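PDB 3EK3: nitroreductase from Bacteroides fragilis NCTC 9343, which binds flavin mononucleotide and probably acts as an NAD(P)H-dependent oxidoreductase of the nitroreductase family. Local coordinates for residues A[8-13]-A[123-128]; A[28-33]-A[53-58]; A[100-105]-A[111-116]; A[139-144]-A[158-163]. All blocks are in the same frame, centred on the assembly; numbering follows the deposited sequence.

Three of the contacts reach the antiparallel sheet of an FMN-binding nitroreductase, contact 1 joins two helices, and each also touches the second subunit. Contacts 1 and 3 share helix 109-126: contact 3 backs its first turns onto strand 96-102, and contact 1 meets its far end, their centres about 22 Å apart. Contact 2 joins helix 27-38 to strand 50-54 and touches contact 1 where Ile33 packs against Ala124 and Leu127. Contacts 3 and 4 lie on adjacent strands, centres about 12 Å apart, bridged by Ser101 OG and His159 ND1 at 2.7 Å. Asp112 of contact 3 touches FMN, whereas the side chains of Thr125 and Val161 lie about 9 and 11 Å from it.

Contact 1: A[8-13]-A[123-128]; sequences LETIKA and AATSLG
Methyl meets methyl where Thr10 touches Thr125, with CG2 of Thr10 lying 3.8 Å from CG2 of Thr125. Thr10 CG2 also lies 3.9 Å from Thr125 CB. The two side chains run past one another in opposite senses. Chi1, measured to OG1, is near -60° in each, which leaves CG2 anti to the backbone N and turns the methyl rather than the hydroxyl across the gap. Smaller apolar contacts flank the pair: Thr10 CG2 comes within 4.3 Å of Ser126 CB, and Ala13 CB is 4.4 Å from Thr125 CG2.

No hydrogen bond crosses between the two segments. Thr10 OG1 bonds to Glu6 O and Thr125 OG1 to Phe121 O, each one turn back along its own helix, while Ser126 OG reaches Ala123 O at 2.8 Å, tilted 26° from the carbonyl plane. Ser126 OG also bonds Asn5 ND2 of the second subunit. Helix 109-126 then stops in a Schellman motif, with Gly128 at positive phi as its C-prime residue. Thr125 further touches Arg14, an FMN-binding residue.

The N-terminal helix thus meets the end of helix 109-126 near the subunit interface through van der Waals contact, the hydroxyls being engaged by their own helices' carbonyls.

Contact 2: A[28-33]-A[53-58]; sequences DDLNAI and AVCNTV
Leu30 makes its side of the apolar contact with both methyls. CD2 meets Cys55 SG at 3.7 Å, and Ala53 CB is approached about equally by the two, CD2 at 4.3 Å and CD1 at 4.4 Å. The reach follows from CG standing anti to the backbone N (chi1 176°), which extends the side chain from helix 27-38 toward the sheet; the nearest CA atoms, those of Leu30 and Ala53, remain 8.6 Å apart. Cys55 answers with its sulfur, and Ala53 offers its CB from the same side of the chain.

This is helix-on-sheet packing in the nitroreductase fold: Leu30 of helix 27-38 packs on the end of strand 50-54, an outer strand of the sheet within its own chain. Leu30 also touches Ile25 and Leu167, the latter on strand 160-168. Across the dimer interface, Ala53 and Val54 pair in parallel with a strand of the second subunit, and Ala53 packs on Ile188 of that subunit.

Polar bonds lie away from the apolar meeting point. Within the helix, Ala32 N bonds to Asp28 O at 3.0 Å. Beyond Cys55 the chain turns into helix 57-72, where Asn56 is the N-cap: its OD1 accepts Lys59 N, while its ND2 donates to Glu190 O of the second subunit.

Contact 3: A[100-105]-A[111-116]; sequences VSNEPK and MDCACA
Strand 100-102 and helix 111-116 run nearly antiparallel, at 154° between their N-to-C directions, with short axes 8.4 Å apart and the nearest CA atoms those of Val100 and Cys113. Cys113 lies against alternate strand residues: its CB meets Val100 CG1 at 3.8 Å, and its SG lies between Asn102 CB at 3.6 Å and Val100 CG1 at 3.9 Å. The sulfur stands anti to its own carbonyl carbon, which sets it there.

The polar part joins Asn102 and Asp112, whose side chains cross at about a right angle with amide and carboxylate planes 30° apart. Asn102 ND2 gives Asp112 OD2 a weak hydrogen bond of 3.5 Å, bent to 139° at the hydrogen. Stronger partners lie outside: Asn102 OD1 bonds Thr48 OG1, and Asp112 OD1 accepts Gly43 N. Asn102 ND2 also donates to Ala109 O.

Asp112 touches the bound FMN, so this helix-to-strand packing continues directly into the flavin pocket. The chemistry implies a buried carboxylate held by the Gly43 amide at OD1 and more weakly by Asn102 ND2 at OD2, which fixes its place beside the flavin.

Contact 4: A[139-144]-A[158-163]; sequences TTCDDP and NHKVYG
Cys141 and Asp142 meet the strand in different ways, through Val161 and Lys160. The charged interaction is a salt bridge in which Lys160 NZ lies 2.8 Å from Asp142 OD2, on its syn side and 19° out of the carboxylate plane. A weak second bond takes the same NZ to Asp142 OD1 at 3.1 Å, so both oxygens share one ammonium group. The two side chains cross at about a right angle; the lysine chain bends at its second torsion, bringing its end over to the aspartate.

Alongside, Cys141 SG accepts a weak hydrogen bond from Val161 N, long at 3.6 Å but nearly straight at 171°. Apolar contact accompanies it, with Cys141 CB 3.9 Å from Val161 CG2. Sulfur can reach the strand because chi1 of 65° puts it between the backbone N and the carbonyl carbon.

A type I turn from Thr140 to Asp143 presents Cys141 and Asp142 together, closed by Asp143 N to Thr140 O at 2.9 Å. Asp143 then N-caps helix 144-153, with OD1 accepting Val146 N. From that helix, Arg147 binds Asp142 OD1, Cys141 O and His159 O, tying both segments to one guanidinium group, while Leu150 packs on Cys141 and Val161. On the strand, Tyr162 and Gly163 both face Val100 in a classic beta bulge.

With Lys160 and Arg147 both on its carboxylate, Asp142 would be expected to favour the ionised form, joining the helix-entry turn to the sheet by charge where Cys141 does so by a weak N-H to sulfur bond and apolar contact.

Contact 1: A[8-13]-A[123-128]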
# COMPACT_ATOMS: atom_id res chain seq x y z
N LEU A 8 0.65 -2.57 16.51
CA LEU A 8 0.67 -3.96 16.10
C LEU A 8 -0.70 -4.60 16.24
O LEU A 8 -1.14 -5.36 15.37
CB LEU A 8 1.72 -4.69 16.89
CG LEU A 8 3.18 -4.24 16.68
CD1 LEU A 8 4.13 -5.02 17.55
CD2 LEU A 8 3.58 -4.38 15.19
N GLU A 9 -1.39 -4.31 17.34
CA GLU A 9 -2.71 -4.88 17.55
C GLU A 9 -3.74 -4.31 16.56
O GLU A 9 -4.62 -5.05 16.11
CB GLU A 9 -3.17 -4.73 19.00
CG GLU A 9 -2.36 -5.60 19.97
CD GLU A 9 -2.36 -7.09 19.59
OE1 GLU A 9 -3.45 -7.69 19.45
OE2 GLU A 9 -1.27 -7.66 19.43
N THR A 10 -3.61 -3.03 16.22
CA THR A 10 -4.54 -2.40 15.29
C THR A 10 -4.32 -2.99 13.92
O THR A 10 -5.26 -3.30 13.23
CB THR A 10 -4.35 -0.87 15.24
OG1 THR A 10 -4.56 -0.33 16.57
CG2 THR A 10 -5.30 -0.22 14.26
N ILE A 11 -3.07 -3.24 13.59
CA ILE A 11 -2.74 -3.86 12.30
C ILE A 11 -3.40 -5.26 12.18
O ILE A 11 -3.99 -5.58 11.14
CB ILE A 11 -1.21 -3.95 12.10
CG1 ILE A 11 -0.67 -2.56 11.69
CG2 ILE A 11 -0.85 -5.00 11.05
CD1 ILE A 11 0.87 -2.42 11.70
N LYS A 12 -3.27 -6.10 13.20
CA LYS A 12 -3.93 -7.40 13.21
C LYS A 12 -5.45 -7.31 13.26
O LYS A 12 -6.12 -8.20 12.74
CB LYS A 12 -3.45 -8.25 14.38
CG LYS A 12 -2.01 -8.71 14.28
CD LYS A 12 -1.60 -9.25 15.65
CE LYS A 12 -0.46 -10.18 15.58
NZ LYS A 12 -0.21 -10.81 16.94
N ALA A 13 -5.99 -6.26 13.86
CA ALA A 13 -7.44 -6.14 14.06
C ALA A 13 -8.17 -5.59 12.84
O ALA A 13 -9.38 -5.78 12.71
CB ALA A 13 -7.76 -5.29 15.28
N ALA A 123 -5.92 3.97 10.42
CA ALA A 123 -6.47 5.14 11.09
C ALA A 123 -7.94 4.86 11.48
O ALA A 123 -8.36 5.12 12.60
CB ALA A 123 -6.35 6.34 10.18
N ALA A 124 -8.72 4.37 10.52
CA ALA A 124 -10.14 4.09 10.76
C ALA A 124 -10.30 3.07 11.86
O ALA A 124 -11.08 3.26 12.79
CB ALA A 124 -10.81 3.62 9.49
N THR A 125 -9.54 1.97 11.79
CA THR A 125 -9.64 0.93 12.81
C THR A 125 -9.32 1.52 14.17
O THR A 125 -10.01 1.21 15.15
CB THR A 125 -8.72 -0.26 12.49
OG1 THR A 125 -9.09 -0.84 11.24
CG2 THR A 125 -8.84 -1.33 13.58
N SER A 126 -8.29 2.36 14.25
CA SER A 126 -7.91 2.93 15.56
C SER A 126 -8.98 3.83 16.16
O SER A 126 -8.94 4.09 17.36
CB SER A 126 -6.60 3.72 15.46
OG SER A 126 -6.84 4.99 14.90
N LEU A 127 -9.93 4.27 15.35
CA LEU A 127 -11.03 5.13 15.75
C LEU A 127 -12.39 4.42 15.86
O LEU A 127 -13.44 5.07 16.04
CB LEU A 127 -11.12 6.28 14.77
CG LEU A 127 -9.91 7.24 14.74
CD1 LEU A 127 -9.94 8.10 13.47
CD2 LEU A 127 -9.84 8.11 15.96
N GLY A 128 -12.38 3.10 15.78
CA GLY A 128 -13.60 2.29 15.77
C GLY A 128 -14.48 2.34 14.54
O GLY A 128 -15.65 1.96 14.59

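Contact 2: A[28-33]-A[53-58]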
# COMPACT_ATOMS: atom_id res chain seq x y z
N ASP A 28 -14.47 15.03 12.40
CA ASP A 28 -13.11 14.99 12.95
C ASP A 28 -12.40 13.66 12.64
O ASP A 28 -11.20 13.65 12.26
CB ASP A 28 -13.04 15.37 14.46
CG ASP A 28 -13.84 14.44 15.39
OD1 ASP A 28 -14.58 13.55 14.91
OD2 ASP A 28 -13.74 14.62 16.63
N ASP A 29 -13.15 12.55 12.73
CA ASP A 29 -12.60 11.23 12.37
C ASP A 29 -12.28 11.15 10.89
O ASP A 29 -11.23 10.65 10.52
CB ASP A 29 -13.57 10.11 12.74
CG ASP A 29 -13.70 9.92 14.25
OD1 ASP A 29 -12.84 10.42 15.00
OD2 ASP A 29 -14.66 9.26 14.69
N LEU A 30 -13.17 11.66 10.06
CA LEU A 30 -12.90 11.64 8.62
C LEU A 30 -11.63 12.42 8.36
O LEU A 30 -10.76 11.92 7.68
CB LEU A 30 -14.07 12.19 7.82
CG LEU A 30 -13.80 12.28 6.32
CD1 LEU A 30 -13.48 10.89 5.77
CD2 LEU A 30 -14.98 12.93 5.61
N ASN A 31 -11.49 13.61 8.95
CA ASN A 31 -10.27 14.41 8.72
C ASN A 31 -8.98 13.69 9.18
O ASN A 31 -7.97 13.72 8.49
CB ASN A 31 -10.35 15.76 9.41
CG ASN A 31 -11.32 16.70 8.73
OD1 ASN A 31 -11.48 16.68 7.51
ND2 ASN A 31 -11.94 17.58 9.51
N ALA A 32 -9.06 13.02 10.31
CA ALA A 32 -7.92 12.26 10.86
C ALA A 32 -7.55 11.12 9.94
O ALA A 32 -6.35 10.83 9.74
CB ALA A 32 -8.25 11.71 12.23
N ILE A 33 -8.56 10.44 9.39
CA ILE A 33 -8.34 9.32 8.47
C ILE A 33 -7.72 9.81 7.14
O ILE A 33 -6.77 9.23 6.64
CB ILE A 33 -9.67 8.58 8.19
CG1 ILE A 33 -10.13 7.81 9.43
CG2 ILE A 33 -9.56 7.63 7.02
CD1 ILE A 33 -11.60 7.35 9.38
N ALA A 53 -13.28 12.39 -0.86
CA ALA A 53 -14.14 11.78 0.13
C ALA A 53 -15.59 12.13 -0.19
O ALA A 53 -16.00 13.27 -0.07
CB ALA A 53 -13.77 12.22 1.55
N VAL A 54 -16.37 11.13 -0.60
CA VAL A 54 -17.76 11.34 -0.95
C VAL A 54 -18.63 10.85 0.20
O VAL A 54 -18.66 9.66 0.49
CB VAL A 54 -18.15 10.62 -2.25
CG1 VAL A 54 -19.62 10.92 -2.64
CG2 VAL A 54 -17.20 11.02 -3.37
N CYS A 55 -19.35 11.79 0.83
CA CYS A 55 -20.13 11.53 2.02
C CYS A 55 -21.63 11.65 1.78
O CYS A 55 -22.40 11.64 2.71
CB CYS A 55 -19.72 12.54 3.07
SG CYS A 55 -17.98 12.47 3.47
N ASN A 56 -22.03 11.74 0.53
CA ASN A 56 -23.41 12.04 0.20
C ASN A 56 -24.05 10.78 -0.39
O ASN A 56 -23.61 10.27 -1.41
CB ASN A 56 -23.38 13.18 -0.82
CG ASN A 56 -24.75 13.70 -1.14
OD1 ASN A 56 -25.59 12.98 -1.66
ND2 ASN A 56 -24.99 14.97 -0.83
N THR A 57 -25.07 10.27 0.28
CA THR A 57 -25.70 9.01 -0.11
C THR A 57 -26.25 9.05 -1.51
O THR A 57 -26.07 8.08 -2.25
CB THR A 57 -26.77 8.60 0.88
OG1 THR A 57 -26.13 8.33 2.13
CG2 THR A 57 -27.49 7.34 0.44
N VAL A 58 -26.87 10.16 -1.90
CA VAL A 58 -27.42 10.28 -3.26
C VAL A 58 -26.32 10.15 -4.29
O VAL A 58 -26.47 9.43 -5.27
CB VAL A 58 -28.17 11.62 -3.50
CG1 VAL A 58 -28.55 11.75 -4.97
CG2 VAL A 58 -29.40 11.72 -2.63

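Contact 3: A[100-105]-A[111-116]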
# COMPACT_ATOMS: atom_id res chain seq x y z
N VAL A 100 -9.49 7.18 -4.20
CA VAL A 100 -8.05 7.48 -4.12
C VAL A 100 -7.51 7.36 -5.56
O VAL A 100 -7.53 6.29 -6.15
CB VAL A 100 -7.29 6.60 -3.10
CG1 VAL A 100 -5.78 6.99 -3.04
CG2 VAL A 100 -7.90 6.74 -1.65
N SER A 101 -7.04 8.49 -6.10
CA SER A 101 -6.66 8.55 -7.52
C SER A 101 -5.21 9.04 -7.64
O SER A 101 -4.69 9.60 -6.72
CB SER A 101 -7.58 9.48 -8.30
OG SER A 101 -7.53 10.83 -7.87
N ASN A 102 -4.61 8.84 -8.80
CA ASN A 102 -3.25 9.33 -9.03
C ASN A 102 -3.07 9.47 -10.50
O ASN A 102 -3.78 8.84 -11.26
CB ASN A 102 -2.23 8.33 -8.44
CG ASN A 102 -0.86 8.97 -8.10
OD1 ASN A 102 -0.61 10.15 -8.32
ND2 ASN A 102 0.05 8.15 -7.57
N GLU A 103 -2.11 10.30 -10.90
CA GLU A 103 -1.70 10.33 -12.29
C GLU A 103 -0.94 9.04 -12.57
O GLU A 103 -0.21 8.52 -11.73
CB GLU A 103 -0.88 11.58 -12.59
CG GLU A 103 0.42 11.68 -11.87
CD GLU A 103 1.18 12.99 -12.20
OE1 GLU A 103 0.55 14.09 -12.22
OE2 GLU A 103 2.41 12.88 -12.44
N PRO A 104 -1.13 8.49 -13.76
CA PRO A 104 -0.52 7.23 -14.10
C PRO A 104 0.91 7.32 -14.69
O PRO A 104 1.45 6.32 -15.13
CB PRO A 104 -1.51 6.68 -15.11
CG PRO A 104 -1.99 7.91 -15.83
CD PRO A 104 -2.08 8.95 -14.78
N LYS A 105 1.54 8.48 -14.58
CA LYS A 105 2.87 8.74 -15.13
C LYS A 105 3.92 7.73 -14.67
O LYS A 105 4.68 7.21 -15.47
CB LYS A 105 3.31 10.15 -14.75
CG LYS A 105 4.62 10.62 -15.37
CD LYS A 105 4.93 12.11 -15.09
CE LYS A 105 3.81 13.06 -15.58
NZ LYS A 105 4.19 14.48 -15.41
N MSE A 111 0.92 1.90 -6.23
CA MSE A 111 1.49 1.59 -4.93
C MSE A 111 1.48 2.80 -4.02
O MSE A 111 1.21 2.67 -2.80
CB MSE A 111 2.88 0.95 -5.08
CG MSE A 111 2.84 -0.36 -5.84
SE MSE A 111 4.42 -1.44 -5.69
CE MSE A 111 5.62 -0.08 -6.30
N ASP A 112 1.73 4.01 -4.54
CA ASP A 112 1.50 5.20 -3.70
C ASP A 112 0.10 5.12 -3.07
O ASP A 112 -0.07 5.32 -1.88
CB ASP A 112 1.51 6.50 -4.53
CG ASP A 112 2.89 6.95 -4.97
OD1 ASP A 112 3.92 6.32 -4.68
OD2 ASP A 112 2.92 8.01 -5.64
N CYS A 113 -0.90 4.92 -3.91
CA CYS A 113 -2.29 4.92 -3.48
C CYS A 113 -2.56 3.86 -2.45
O CYS A 113 -3.27 4.12 -1.49
CB CYS A 113 -3.24 4.72 -4.66
SG CYS A 113 -3.21 6.13 -5.79
N ALA A 114 -1.99 2.67 -2.64
CA ALA A 114 -2.19 1.56 -1.70
C ALA A 114 -1.61 1.90 -0.34
O ALA A 114 -2.20 1.56 0.74
CB ALA A 114 -1.58 0.25 -2.27
N CYS A 115 -0.46 2.58 -0.35
CA CYS A 115 0.12 3.00 0.95
C CYS A 115 -0.81 3.95 1.69
O CYS A 115 -1.01 3.83 2.91
CB CYS A 115 1.48 3.64 0.77
SG CYS A 115 2.80 2.50 0.29
N ALA A 116 -1.34 4.92 0.98
CA ALA A 116 -2.30 5.90 1.51
C ALA A 116 -3.53 5.16 2.06
O ALA A 116 -4.01 5.41 3.17
CB ALA A 116 -2.70 6.92 0.39

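Contact 4: A[139-144]-A[158-163]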
# COMPACT_ATOMS: atom_id res chain seq x y z
N THR A 139 -11.16 -0.50 -13.14
CA THR A 139 -11.37 -0.88 -14.55
C THR A 139 -12.53 -0.12 -15.19
O THR A 139 -12.74 -0.21 -16.43
CB THR A 139 -11.67 -2.36 -14.68
OG1 THR A 139 -12.82 -2.65 -13.91
CG2 THR A 139 -10.49 -3.19 -14.23
N THR A 140 -13.24 0.68 -14.41
CA THR A 140 -14.39 1.42 -14.91
C THR A 140 -14.22 2.95 -14.97
O THR A 140 -15.06 3.63 -15.56
CB THR A 140 -15.69 1.12 -14.09
OG1 THR A 140 -15.54 1.56 -12.72
CG2 THR A 140 -16.10 -0.35 -14.19
N CYS A 141 -13.17 3.48 -14.34
CA CYS A 141 -13.00 4.94 -14.26
C CYS A 141 -12.89 5.68 -15.60
O CYS A 141 -13.15 6.87 -15.64
CB CYS A 141 -11.83 5.32 -13.33
SG CYS A 141 -10.18 4.79 -13.91
N ASP A 142 -12.54 4.98 -16.67
CA ASP A 142 -12.49 5.59 -17.99
C ASP A 142 -13.73 5.32 -18.82
O ASP A 142 -13.82 5.78 -19.96
CB ASP A 142 -11.23 5.17 -18.73
CG ASP A 142 -9.96 5.84 -18.18
OD1 ASP A 142 -10.08 6.91 -17.54
OD2 ASP A 142 -8.86 5.30 -18.38
N ASP A 143 -14.72 4.61 -18.27
CA ASP A 143 -16.01 4.55 -18.95
C ASP A 143 -16.55 5.99 -19.01
O ASP A 143 -16.47 6.73 -18.04
CB ASP A 143 -16.99 3.63 -18.21
CG ASP A 143 -18.41 3.73 -18.72
OD1 ASP A 143 -19.16 4.61 -18.28
OD2 ASP A 143 -18.78 2.91 -19.59
N PRO A 144 -17.04 6.41 -20.17
CA PRO A 144 -17.45 7.81 -20.34
C PRO A 144 -18.42 8.32 -19.27
O PRO A 144 -18.22 9.42 -18.74
CB PRO A 144 -18.11 7.81 -21.71
CG PRO A 144 -17.42 6.67 -22.44
CD PRO A 144 -17.17 5.63 -21.42
N ASN A 158 -6.97 13.78 -15.29
CA ASN A 158 -5.75 13.08 -15.68
C ASN A 158 -5.36 11.96 -14.71
O ASN A 158 -4.28 11.39 -14.84
CB ASN A 158 -4.58 14.08 -15.80
CG ASN A 158 -4.15 14.62 -14.46
OD1 ASN A 158 -4.97 15.04 -13.66
ND2 ASN A 158 -2.85 14.59 -14.21
N HIS A 159 -6.22 11.67 -13.75
CA HIS A 159 -5.95 10.62 -12.78
C HIS A 159 -6.68 9.37 -13.17
O HIS A 159 -7.75 9.42 -13.80
CB HIS A 159 -6.44 11.05 -11.41
CG HIS A 159 -5.48 11.91 -10.66
ND1 HIS A 159 -5.51 12.03 -9.28
CD2 HIS A 159 -4.47 12.70 -11.10
CE1 HIS A 159 -4.54 12.86 -8.91
NE2 HIS A 159 -3.90 13.28 -9.99
N LYS A 160 -6.13 8.23 -12.77
CA LYS A 160 -6.88 6.99 -12.74
C LYS A 160 -7.20 6.69 -11.30
O LYS A 160 -6.56 7.20 -10.39
CB LYS A 160 -6.05 5.85 -13.31
CG LYS A 160 -5.53 6.08 -14.72
CD LYS A 160 -6.61 6.55 -15.67
CE LYS A 160 -6.07 6.62 -17.10
NZ LYS A 160 -7.00 7.38 -17.96
N VAL A 161 -8.23 5.86 -11.07
CA VAL A 161 -8.64 5.54 -9.71
C VAL A 161 -7.97 4.20 -9.37
O VAL A 161 -8.28 3.20 -10.01
CB VAL A 161 -10.17 5.43 -9.57
CG1 VAL A 161 -10.54 4.98 -8.16
CG2 VAL A 161 -10.83 6.80 -9.86
N TYR A 162 -7.04 4.19 -8.42
CA TYR A 162 -6.33 2.97 -8.04
C TYR A 162 -7.02 2.16 -6.90
O TYR A 162 -6.84 0.93 -6.81
CB TYR A 162 -4.89 3.33 -7.70
CG TYR A 162 -4.15 3.71 -8.98
CD1 TYR A 162 -3.61 2.74 -9.80
CD2 TYR A 162 -4.03 5.04 -9.38
CE1 TYR A 162 -2.97 3.09 -11.02
CE2 TYR A 162 -3.42 5.39 -10.57
CZ TYR A 162 -2.88 4.43 -11.38
OH TYR A 162 -2.24 4.76 -12.57
N GLY A 163 -7.74 2.83 -6.01
CA GLY A 163 -8.58 2.13 -5.05
C GLY A 163 -9.50 3.08 -4.31
O GLY A 163 -9.31 4.30 -4.37